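Local coordinates for protein Ddb_g0293866 (Dictyostelium discoideum, PDB 5LW6) that binds ADP-ribose through this macrodomain, one part of a longer protein that probably senses DNA damage and recognises poly-ADP-ribose, at residues 79-82 and 83-87; 102-106 and 107-111; 148-151 and 152-156; 161-164 and 165-169. All coordinates share one frame; numbering follows the deposited sequence.

Contact 1 (79-82 and 83-87); sequences NAIS and EYLHF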
loop_
_atom_site.group_PDB
_atom_site.type_symbol
_atom_site.label_atom_id
_atom_site.label_comp_id
_atom_site.label_asym_id
_atom_site.label_seq_id
_atom_site.Cartn_x
_atom_site.Cartn_y
_atom_site.Cartn_z
ATOM N N ASN A 79 -12.038 0.879 8.044
ATOM C CA ASN A 79 -11.868 0.623 9.433
ATOM C C ASN A 79 -10.366 0.617 9.846
ATOM O O ASN A 79 -10.006 1.140 10.903
ATOM C CB ASN A 79 -12.622 -0.666 9.853
ATOM C CG ASN A 79 -14.147 -0.410 10.121
ATOM O OD1 ASN A 79 -14.948 -1.356 10.088
ATOM N ND2 ASN A 79 -14.555 0.844 10.374
ATOM N N ALA A 80 -9.484 0.012 9.046
ATOM C CA ALA A 80 -8.093 -0.080 9.359
ATOM C C ALA A 80 -7.480 1.341 9.344
ATOM O O ALA A 80 -6.648 1.698 10.187
ATOM C CB ALA A 80 -7.357 -0.970 8.378
ATOM N N ILE A 81 -7.917 2.147 8.376
ATOM C CA ILE A 81 -7.390 3.475 8.203
ATOM C C ILE A 81 -7.771 4.316 9.421
ATOM O O ILE A 81 -6.956 5.075 9.977
ATOM C CB ILE A 81 -7.871 4.134 6.868
ATOM C CG1 ILE A 81 -7.082 3.505 5.670
ATOM C CG2 ILE A 81 -7.644 5.665 6.843
ATOM C CD1 ILE A 81 -7.741 3.686 4.310
ATOM N N SER A 82 -9.029 4.206 9.796
ATOM C CA SER A 82 -9.528 4.955 10.929
ATOM C C SER A 82 -8.864 4.505 12.227
ATOM O O SER A 82 -8.529 5.333 13.075
ATOM C CB SER A 82 -11.079 4.986 10.967
ATOM O OG SER A 82 -11.461 5.788 12.055
ATOM N N GLU A 83 -8.600 3.202 12.380
ATOM C CA GLU A 83 -7.924 2.682 13.515
ATOM C C GLU A 83 -6.521 3.304 13.661
ATOM O O GLU A 83 -6.138 3.777 14.755
ATOM C CB GLU A 83 -7.838 1.173 13.449
ATOM C CG GLU A 83 -7.149 0.463 14.606
ATOM C CD GLU A 83 -7.036 -1.052 14.394
ATOM O OE1 GLU A 83 -6.527 -1.451 13.305
ATOM O OE2 GLU A 83 -7.432 -1.864 15.299
ATOM N N TYR A 84 -5.792 3.309 12.568
ATOM C CA TYR A 84 -4.446 3.879 12.548
ATOM C C TYR A 84 -4.506 5.382 12.824
ATOM O O TYR A 84 -3.778 5.898 13.715
ATOM C CB TYR A 84 -3.844 3.585 11.179
ATOM C CG TYR A 84 -2.421 4.182 11.007
ATOM C CD1 TYR A 84 -1.309 3.508 11.527
ATOM C CD2 TYR A 84 -2.213 5.384 10.387
ATOM C CE1 TYR A 84 -0.025 4.030 11.381
ATOM C CE2 TYR A 84 -0.931 5.932 10.251
ATOM C CZ TYR A 84 0.147 5.279 10.769
ATOM O OH TYR A 84 1.381 5.912 10.619
ATOM N N LEU A 85 -5.373 6.118 12.123
ATOM C CA LEU A 85 -5.405 7.607 12.291
ATOM C C LEU A 85 -5.858 8.034 13.702
ATOM O O LEU A 85 -5.371 9.006 14.255
ATOM C CB LEU A 85 -6.194 8.262 11.195
ATOM C CG LEU A 85 -5.591 8.168 9.780
ATOM C CD1 LEU A 85 -6.579 8.768 8.770
ATOM C CD2 LEU A 85 -4.280 8.906 9.708
ATOM N N HIS A 86 -6.815 7.332 14.270
ATOM C CA HIS A 86 -7.287 7.638 15.633
ATOM C C HIS A 86 -6.227 7.362 16.622
ATOM O O HIS A 86 -6.038 8.148 17.544
ATOM C CB HIS A 86 -8.526 6.794 15.967
ATOM C CG HIS A 86 -9.768 7.323 15.315
ATOM N ND1 HIS A 86 -10.859 6.531 15.006
ATOM C CD2 HIS A 86 -10.072 8.560 14.881
ATOM C CE1 HIS A 86 -11.794 7.273 14.436
ATOM N NE2 HIS A 86 -11.327 8.503 14.320
ATOM N N PHE A 87 -5.533 6.252 16.484
ATOM C CA PHE A 87 -4.443 5.930 17.359
ATOM C C PHE A 87 -3.407 7.065 17.333
ATOM O O PHE A 87 -2.782 7.390 18.389
ATOM C CB PHE A 87 -3.801 4.639 16.944
ATOM C CG PHE A 87 -2.683 4.185 17.793
ATOM C CD1 PHE A 87 -2.912 3.415 18.899
ATOM C CD2 PHE A 87 -1.338 4.512 17.454
ATOM C CE1 PHE A 87 -1.827 3.006 19.678
ATOM C CE2 PHE A 87 -0.271 4.079 18.236
ATOM C CZ PHE A 87 -0.527 3.299 19.329
HETATM O O HOH W 1 -5.156 -0.134 11.588
#
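Ile81 and Leu85, one helical turn apart, lie side by side and point the same way, with Ile81 CG2 and Leu85 CD1 3.8 Å apart. The CG2 branch of Ile81 stands anti to its backbone N, which leans it along the helix toward the leucine. Both residues suit this buried face because their branched ends have no polar group to satisfy and pack against Phe125 of strand 125-130. On the neighbouring face Ala80 keeps the helix slim where Leu242 and Tyr245 of helix 237-253 press in, and Tyr84 stacks its ring on Phe249 and gives its OH to a hydrogen bond with Asp253.

Backbone hydrogen bonding is the regular alpha-helical i to i+4 set. Glu83 N, Tyr84 N, Leu85 N and His86 N bond in turn to the carbonyls of Asn79, Ala80, Ile81 and Ser82; the Leu85 N to Ile81 O bond is 2.9 Å long and nearly straight at 166°.

A water gives one hydrogen to Ala80 O at 2.7 Å and the other to Glu83 OE1 at 2.6 Å, so Ala80 O serves two donors, this water and Tyr84 N. Glu83 OE1 also hydrogen-bonds His246 NE2 of helix 237-253. On a further side, His86 CB and CG both lie against Ser82 O, CG at 3.2 Å.

Helix 70-87 is the crossover helix between strands 55-59 and 95-101, and its chemistry is divided accordingly: aliphatic and aromatic carbon faces the sheet and the C-terminal helix, while a water, donating to both oxygens, bridges the Glu83 carboxylate to Ala80 O and lets two acceptors stand near each other.

Contact 2 (102-106 and 107-111); sequences KSIYS and DNLIQ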
loop_
_atom_site.group_PDB
_atom_site.type_symbol
_atom_site.label_atom_id
_atom_site.label_comp_id
_atom_site.label_asym_id
_atom_site.label_seq_id
_atom_site.Cartn_x
_atom_site.Cartn_y
_atom_site.Cartn_z
ATOM N N LYS A 102 -10.135 4.318 -11.523
ATOM C CA LYS A 102 -11.375 5.027 -11.964
ATOM C C LYS A 102 -12.558 4.104 -11.965
ATOM O O LYS A 102 -13.702 4.506 -11.666
ATOM C CB LYS A 102 -11.169 5.505 -13.398
ATOM C CG LYS A 102 -12.294 6.380 -13.932
ATOM C CD LYS A 102 -12.015 6.874 -15.373
ATOM C CE LYS A 102 -11.919 5.722 -16.376
ATOM N NZ LYS A 102 -11.475 6.143 -17.745
ATOM N N SER A 103 -12.329 2.909 -12.418
ATOM C CA SER A 103 -13.440 1.958 -12.528
ATOM C C SER A 103 -14.106 1.649 -11.204
ATOM O O SER A 103 -15.283 1.308 -11.154
ATOM C CB SER A 103 -13.008 0.713 -13.252
ATOM O OG SER A 103 -12.202 -0.185 -12.542
ATOM N N ILE A 104 -13.345 1.716 -10.108
ATOM C CA ILE A 104 -13.838 1.372 -8.766
ATOM C C ILE A 104 -14.338 2.638 -8.034
ATOM O O ILE A 104 -15.193 2.539 -7.169
ATOM C CB ILE A 104 -12.710 0.745 -7.941
ATOM C CG1 ILE A 104 -12.023 -0.429 -8.665
ATOM C CG2 ILE A 104 -13.117 0.428 -6.479
ATOM C CD1 ILE A 104 -12.724 -1.729 -8.616
ATOM N N TYR A 105 -13.765 3.800 -8.371
ATOM C CA TYR A 105 -14.111 5.088 -7.767
ATOM C C TYR A 105 -15.533 5.478 -8.090
ATOM O O TYR A 105 -15.936 5.369 -9.233
ATOM C CB TYR A 105 -13.146 6.142 -8.270
ATOM C CG TYR A 105 -13.248 7.461 -7.512
ATOM C CD1 TYR A 105 -14.309 8.374 -7.771
ATOM C CD2 TYR A 105 -12.301 7.787 -6.541
ATOM C CE1 TYR A 105 -14.389 9.591 -7.098
ATOM C CE2 TYR A 105 -12.357 9.017 -5.901
ATOM C CZ TYR A 105 -13.422 9.896 -6.172
ATOM O OH TYR A 105 -13.471 11.076 -5.488
ATOM N N SER A 106 -16.314 5.789 -7.092
ATOM C CA SER A 106 -17.730 6.206 -7.291
ATOM C C SER A 106 -18.163 7.063 -6.143
ATOM O O SER A 106 -17.560 7.034 -5.081
ATOM C CB SER A 106 -18.633 4.991 -7.396
ATOM O OG SER A 106 -18.843 4.329 -6.151
ATOM N N ASP A 107 -19.240 7.816 -6.302
ATOM C CA ASP A 107 -19.809 8.518 -5.173
ATOM C C ASP A 107 -20.204 7.573 -4.022
ATOM O O ASP A 107 -20.036 7.942 -2.835
ATOM C CB ASP A 107 -21.070 9.326 -5.640
ATOM C CG ASP A 107 -20.720 10.512 -6.553
ATOM O OD1 ASP A 107 -19.527 10.897 -6.604
ATOM O OD2 ASP A 107 -21.641 11.093 -7.196
ATOM N N ASN A 108 -20.808 6.421 -4.336
ATOM C CA ASN A 108 -21.184 5.437 -3.344
ATOM C C ASN A 108 -19.984 4.942 -2.533
ATOM O O ASN A 108 -20.091 4.695 -1.330
ATOM C CB ASN A 108 -21.995 4.260 -3.938
ATOM C CG ASN A 108 -23.460 4.632 -4.279
ATOM O OD1 ASN A 108 -24.188 3.811 -4.840
ATOM N ND2 ASN A 108 -23.881 5.823 -3.955
ATOM N N LEU A 109 -18.847 4.763 -3.216
ATOM C CA LEU A 109 -17.624 4.360 -2.531
ATOM C C LEU A 109 -17.244 5.401 -1.515
ATOM O O LEU A 109 -17.004 5.109 -0.364
ATOM C CB LEU A 109 -16.487 4.121 -3.521
ATOM C CG LEU A 109 -15.197 3.693 -2.845
ATOM C CD1 LEU A 109 -15.405 2.329 -2.308
ATOM C CD2 LEU A 109 -14.057 3.736 -3.847
ATOM N N ILE A 110 -17.202 6.637 -1.942
ATOM C CA ILE A 110 -16.800 7.716 -1.051
ATOM C C ILE A 110 -17.778 7.813 0.115
ATOM O O ILE A 110 -17.382 7.991 1.261
ATOM C CB ILE A 110 -16.687 9.056 -1.826
ATOM C CG1 ILE A 110 -15.611 9.055 -2.949
ATOM C CG2 ILE A 110 -16.627 10.198 -0.819
ATOM C CD1 ILE A 110 -14.218 8.681 -2.508
ATOM N N GLN A 111 -19.066 7.731 -0.154
ATOM C CA GLN A 111 -20.085 7.729 0.939
ATOM C C GLN A 111 -19.871 6.596 1.951
ATOM O O GLN A 111 -20.086 6.765 3.120
ATOM C CB GLN A 111 -21.521 7.606 0.358
ATOM C CG GLN A 111 -22.017 8.874 -0.284
ATOM C CD GLN A 111 -23.413 8.708 -0.875
ATOM O OE1 GLN A 111 -23.904 7.582 -1.098
ATOM N NE2 GLN A 111 -24.083 9.843 -1.112
#
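Ser106 is the N-cap of helix 107-116, and Leu109 N donates to its OG over 3.0 Å at 155°. The hydroxyl sits between its own backbone N and carbonyl carbon (chi1 73°), a torsion that swings it forward over the first turn, where amides have no preceding carbonyl to bond. Serine suits the place because its short side chain can stand in for that carbonyl. Its backbone joins in, since Ile110 N bonds to Ser106 O at 3.2 Å and so closes the first regular turn.

Around this polar pair lies a hydrophobic staple, the pairing of the residue before the cap with the fourth residue after it. Tyr105 and Ile110 cross obliquely, and the far end of the ring, CE2, CZ and OH, meets the CG1-CD1 arm of the isoleucine, with CE2 3.9 Å from CD1. An alanine at Tyr105 would remove this ring and would probably leave Ile110 CD1 without its cover on that side, weakening the staple over the first turn.

Farther out, strand 125-130 backs the staple, Ile127 touching both Tyr105 and Ile110, while Lys129 also lies against the tyrosine. Leu109 turns inward, toward Val100 of strand 95-101 and Thr74 of helix 70-87, and shares Phe60 with Ile104. A leucine, branched at its end and wholly apolar, fits this corner, where the chain leaves the sheet and bends into the helix. Within the corner, Leu109 CD2 lies 3.7 Å from Ile104 O and 4.3 Å from Ile104 CG2.

Contact 3 (148-151 and 152-156); sequences TEST and WRLKK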
loop_
_atom_site.group_PDB
_atom_site.type_symbol
_atom_site.label_atom_id
_atom_site.label_comp_id
_atom_site.label_asym_id
_atom_site.label_seq_id
_atom_site.Cartn_x
_atom_site.Cartn_y
_atom_site.Cartn_z
ATOM N N THR A 148 2.933 -0.751 -3.527
ATOM C CA THR A 148 2.435 -1.431 -4.715
ATOM C C THR A 148 2.063 -2.872 -4.391
ATOM O O THR A 148 2.757 -3.528 -3.637
ATOM C CB THR A 148 3.509 -1.360 -5.851
ATOM O OG1 THR A 148 2.984 -1.876 -7.074
ATOM C CG2 THR A 148 4.768 -2.078 -5.511
ATOM N N GLU A 149 1.023 -3.396 -5.037
ATOM C CA GLU A 149 0.651 -4.814 -4.816
ATOM C C GLU A 149 1.673 -5.703 -5.524
ATOM O O GLU A 149 2.198 -5.339 -6.578
ATOM C CB GLU A 149 -0.692 -5.089 -5.379
ATOM C CG GLU A 149 -1.759 -4.322 -4.599
ATOM C CD GLU A 149 -3.216 -4.662 -4.976
ATOM O OE1 GLU A 149 -3.499 -5.637 -5.771
ATOM O OE2 GLU A 149 -4.080 -3.890 -4.550
ATOM N N SER A 150 1.979 -6.805 -4.901
ATOM C CA SER A 150 2.919 -7.769 -5.443
ATOM C C SER A 150 2.419 -9.194 -5.169
ATOM O O SER A 150 1.263 -9.422 -4.755
ATOM C CB SER A 150 4.305 -7.504 -4.834
ATOM O OG SER A 150 5.312 -8.318 -5.424
ATOM N N THR A 151 3.268 -10.167 -5.429
ATOM C CA THR A 151 2.900 -11.565 -5.170
ATOM C C THR A 151 4.058 -12.182 -4.409
ATOM O O THR A 151 5.081 -11.516 -4.144
ATOM C CB THR A 151 2.694 -12.362 -6.501
ATOM O OG1 THR A 151 3.976 -12.606 -7.113
ATOM C CG2 THR A 151 1.784 -11.664 -7.500
ATOM N N TRP A 152 3.922 -13.472 -4.085
ATOM C CA TRP A 152 4.922 -14.118 -3.270
ATOM C C TRP A 152 6.336 -13.976 -3.877
ATOM O O TRP A 152 7.368 -13.953 -3.139
ATOM C CB TRP A 152 4.546 -15.606 -2.972
ATOM C CG TRP A 152 4.711 -16.495 -4.105
ATOM C CD1 TRP A 152 3.818 -16.723 -5.069
ATOM C CD2 TRP A 152 5.904 -17.233 -4.453
ATOM N NE1 TRP A 152 4.379 -17.568 -6.029
ATOM C CE2 TRP A 152 5.642 -17.903 -5.633
ATOM C CE3 TRP A 152 7.152 -17.385 -3.862
ATOM C CZ2 TRP A 152 6.594 -18.731 -6.258
ATOM C CZ3 TRP A 152 8.094 -18.201 -4.486
ATOM C CH2 TRP A 152 7.783 -18.872 -5.661
ATOM N N ARG A 153 6.393 -13.866 -5.203
ATOM C CA ARG A 153 7.681 -13.851 -5.887
ATOM C C ARG A 153 8.474 -12.569 -5.678
ATOM O O ARG A 153 9.665 -12.506 -5.922
ATOM C CB ARG A 153 7.493 -14.010 -7.387
ATOM C CG ARG A 153 6.965 -15.311 -7.901
ATOM C CD ARG A 153 8.063 -16.355 -7.973
ATOM N NE ARG A 153 8.782 -16.542 -9.249
ATOM C CZ ARG A 153 8.245 -17.099 -10.352
ATOM N NH1 ARG A 153 6.942 -17.461 -10.442
ATOM N NH2 ARG A 153 9.015 -17.245 -11.396
ATOM N N LEU A 154 7.768 -11.500 -5.341
ATOM C CA LEU A 154 8.382 -10.249 -5.081
ATOM C C LEU A 154 9.104 -9.690 -6.335
ATOM O O LEU A 154 10.211 -9.186 -6.268
ATOM C CB LEU A 154 9.311 -10.322 -3.880
ATOM C CG LEU A 154 8.671 -10.559 -2.511
ATOM C CD1 LEU A 154 9.741 -10.430 -1.462
ATOM C CD2 LEU A 154 7.403 -9.692 -2.218
ATOM N N LYS A 155 8.420 -9.852 -7.456
ATOM C CA LYS A 155 8.929 -9.492 -8.787
ATOM C C LYS A 155 7.923 -8.594 -9.506
ATOM O O LYS A 155 6.718 -8.512 -9.177
ATOM C CB LYS A 155 9.137 -10.749 -9.628
ATOM C CG LYS A 155 10.352 -11.508 -9.145
ATOM C CD LYS A 155 10.648 -12.721 -9.981
ATOM C CE LYS A 155 11.740 -13.551 -9.303
ATOM N NZ LYS A 155 11.245 -14.227 -8.050
ATOM N N LYS A 156 8.413 -8.016 -10.556
ATOM C CA LYS A 156 7.516 -7.236 -11.443
ATOM C C LYS A 156 6.270 -7.953 -11.851
ATOM O O LYS A 156 6.317 -9.161 -12.206
ATOM C CB LYS A 156 8.301 -6.856 -12.669
ATOM C CG LYS A 156 7.473 -6.029 -13.621
ATOM C CD LYS A 156 8.335 -5.640 -14.810
ATOM C CE LYS A 156 8.012 -6.531 -15.980
ATOM N NZ LYS A 156 9.227 -6.568 -16.836
HETATM O O HOH W 2 6.095 -6.553 -7.411
HETATM O O HOH W 3 5.555 -10.784 -7.981
#
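Thr151 opens a type I beta turn that ends at Leu154, whose N bonds to Thr151 O at 2.9 Å; the donor stands 47° above the carbonyl plane. The threonine hydroxyl adds a second, weaker tie of the ST-turn kind, Arg153 N to Thr151 OG1 at 3.3 Å. It can do this because OG1 lies between the backbone N and the carbonyl carbon (chi1 73°), directed into the turn. Threonine therefore suits the first position: one residue offers two acceptors to successive amides. A water also bonds Thr151 OG1 at 2.6 Å and accepts from Lys155 N.

Trp152, next in the turn, carries its ring outward, and the CD methylene of Arg153 rides over one ring face, 3.2 Å above the plane and offset toward the rim. The arginine chain is bent to lie there.

Ser150, the third main participant, points into the loop; its OG is 3.6 Å from Leu154 CA. A second water, 2.8 Å from Ser150 OG, donates to Lys155 O. Leu154 itself packs inward on Leu216 of strand 213-217 and Thr176 of helix 169-179.

The chain thus leaves strand 145-149 and reverses direction with few side-chain bonds of its own. Two small hydroxyl residues and two waters bind Lys155 back across the turn, so both backbone polar groups of Lys155 find partners in bridging waters, and Leu154 supplies an apolar anchor.

Contact 4 (161-164 and 165-169); sequences KQLY and EMLDT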
loop_
_atom_site.group_PDB
_atom_site.type_symbol
_atom_site.label_atom_id
_atom_site.label_comp_id
_atom_site.label_asym_id
_atom_site.label_seq_id
_atom_site.Cartn_x
_atom_site.Cartn_y
_atom_site.Cartn_z
ATOM N N LYS A 161 4.261 -2.817 -13.827
ATOM C CA LYS A 161 5.297 -2.674 -14.839
ATOM C C LYS A 161 5.883 -1.293 -14.896
ATOM O O LYS A 161 7.088 -1.113 -14.952
ATOM C CB LYS A 161 4.649 -3.065 -16.199
ATOM C CG LYS A 161 5.554 -2.915 -17.420
ATOM C CD LYS A 161 4.762 -3.359 -18.651
ATOM C CE LYS A 161 5.650 -3.571 -19.905
ATOM N NZ LYS A 161 6.448 -2.375 -20.212
ATOM N N GLN A 162 5.030 -0.287 -14.817
ATOM C CA GLN A 162 5.503 1.132 -15.019
ATOM C C GLN A 162 6.395 1.575 -13.897
ATOM O O GLN A 162 7.446 2.125 -14.120
ATOM C CB GLN A 162 4.325 2.070 -15.171
ATOM C CG GLN A 162 4.640 3.521 -15.279
ATOM C CD GLN A 162 5.462 3.841 -16.522
ATOM O OE1 GLN A 162 5.163 3.395 -17.636
ATOM N NE2 GLN A 162 6.542 4.557 -16.318
ATOM N N LEU A 163 5.979 1.232 -12.666
ATOM C CA LEU A 163 6.829 1.423 -11.510
ATOM C C LEU A 163 8.210 0.774 -11.669
ATOM O O LEU A 163 9.207 1.424 -11.456
ATOM C CB LEU A 163 6.118 0.952 -10.257
ATOM C CG LEU A 163 6.935 0.958 -8.982
ATOM C CD1 LEU A 163 7.172 2.388 -8.439
ATOM C CD2 LEU A 163 6.262 0.070 -7.955
ATOM N N TYR A 164 8.227 -0.490 -12.053
ATOM C CA TYR A 164 9.463 -1.257 -12.179
ATOM C C TYR A 164 10.353 -0.681 -13.278
ATOM O O TYR A 164 11.536 -0.589 -13.054
ATOM C CB TYR A 164 9.163 -2.737 -12.424
ATOM C CG TYR A 164 8.990 -3.501 -11.126
ATOM C CD1 TYR A 164 7.887 -3.333 -10.295
ATOM C CD2 TYR A 164 9.992 -4.347 -10.642
ATOM C CE1 TYR A 164 7.791 -4.008 -9.104
ATOM C CE2 TYR A 164 9.880 -5.005 -9.456
ATOM C CZ TYR A 164 8.792 -4.836 -8.662
ATOM O OH TYR A 164 8.703 -5.455 -7.424
ATOM N N GLU A 165 9.766 -0.197 -14.384
ATOM C CA GLU A 165 10.587 0.452 -15.415
ATOM C C GLU A 165 11.284 1.696 -14.913
ATOM O O GLU A 165 12.435 1.950 -15.220
ATOM C CB GLU A 165 9.726 0.699 -16.605
ATOM C CG GLU A 165 9.598 -0.657 -17.226
ATOM C CD GLU A 165 8.627 -0.824 -18.351
ATOM O OE1 GLU A 165 8.373 -2.015 -18.622
ATOM O OE2 GLU A 165 8.124 0.144 -18.969
HETATM N N MSE A 166 10.619 2.392 -14.014
HETATM C CA MSE A 166 11.127 3.561 -13.431
HETATM C C MSE A 166 12.225 3.297 -12.418
HETATM O O MSE A 166 13.020 4.129 -12.220
HETATM C CB MSE A 166 9.955 4.338 -12.794
HETATM C CG MSE A 166 8.976 4.797 -13.868
HETATM SE SE MSE A 166 7.310 5.438 -12.941
HETATM C CE MSE A 166 8.015 7.215 -12.483
ATOM N N LEU A 167 12.221 2.122 -11.788
ATOM C CA LEU A 167 13.185 1.718 -10.746
ATOM C C LEU A 167 14.403 1.048 -11.383
ATOM O O LEU A 167 15.463 1.025 -10.765
ATOM C CB LEU A 167 12.537 0.700 -9.779
ATOM C CG LEU A 167 11.446 1.272 -8.852
ATOM C CD1 LEU A 167 10.537 0.210 -8.268
ATOM C CD2 LEU A 167 12.109 2.106 -7.760
ATOM N N ASP A 168 14.193 0.570 -12.619
ATOM C CA ASP A 168 14.999 -0.443 -13.339
ATOM C C ASP A 168 14.744 -1.840 -12.784
ATOM O O ASP A 168 15.175 -2.151 -11.674
ATOM C CB ASP A 168 16.490 -0.177 -13.285
ATOM C CG ASP A 168 17.264 -1.136 -14.219
ATOM O OD1 ASP A 168 17.251 -0.883 -15.441
ATOM O OD2 ASP A 168 17.778 -2.176 -13.744
ATOM N N THR A 169 14.010 -2.639 -13.535
ATOM C CA THR A 169 13.530 -3.950 -13.083
ATOM C C THR A 169 14.628 -4.834 -12.516
ATOM O O THR A 169 14.502 -5.344 -11.418
ATOM C CB THR A 169 12.820 -4.665 -14.213
ATOM O OG1 THR A 169 11.695 -3.881 -14.604
ATOM C CG2 THR A 169 12.324 -6.035 -13.793
#
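Lys161 reaches one turn ahead to Glu165, and the two side chains form a salt bridge across the exposed side of helix 161-167. NZ approaches the syn lone pair of OE1, the side shared with the other oxygen; at 2.5 Å the NZ to OE1 distance is unusually short, so its exact value is doubtful. The lysine is straight until its last bond, where a bend at chi4 (-55°) brings NZ round to the carboxylate.

Gln162 bends at chi2 and lays its amide beside residue 166, with NE2 3.5 Å from Met166 CG and 3.6 Å from SE. This residue is a selenomethionine, introduced for the structure determination; it also touches Ile204 and Leu205 of helix 204-207.

Leu163 faces the interior and crosses Leu167, CG to CD1 at 3.7 Å, and both leucines pack on Leu205. Branched aliphatics fill such a seam well, having no polar end to satisfy.

Tyr164 turns its ring toward helix 169-179, meeting Phe172 edge to face, while its CB lies 3.5 Å from Thr169 OG1. Its carbonyl receives a weak bond from Leu167 N, at 3.1 Å, near the end of the helix.

At Asp168 the chain takes a positive phi (74°), and the same aspartate caps helix 169-179, its OD2 also bonding Thr171 OG1. The arrangement is a tight helix-to-helix junction, a single residue both leaving one helix and acting as N-cap of the next, on the helical flank of this macrodomain's mixed sheet.

All four contacts are local and follow one another in series, so none nests in or crosses another. Contact 1 lies within the crossover helix 70-87, between strands 55-59 and 95-101. Contact 2 joins the loop after strand 95-101 to the start of helix 107-116; its nearest atoms are about 10 Å from those of contact 1. Past the edge strand 125-130 the chain returns through strand 145-149 to contact 3, which closes a beta turn. Contact 4 spans the end of helix 161-167 and the start of helix 169-179. These last two touch: Thr148 packs on Leu163, and Lys156 on Tyr164 and Thr169. Contacts 3 and 4 lie across the chain's centre from contact 1.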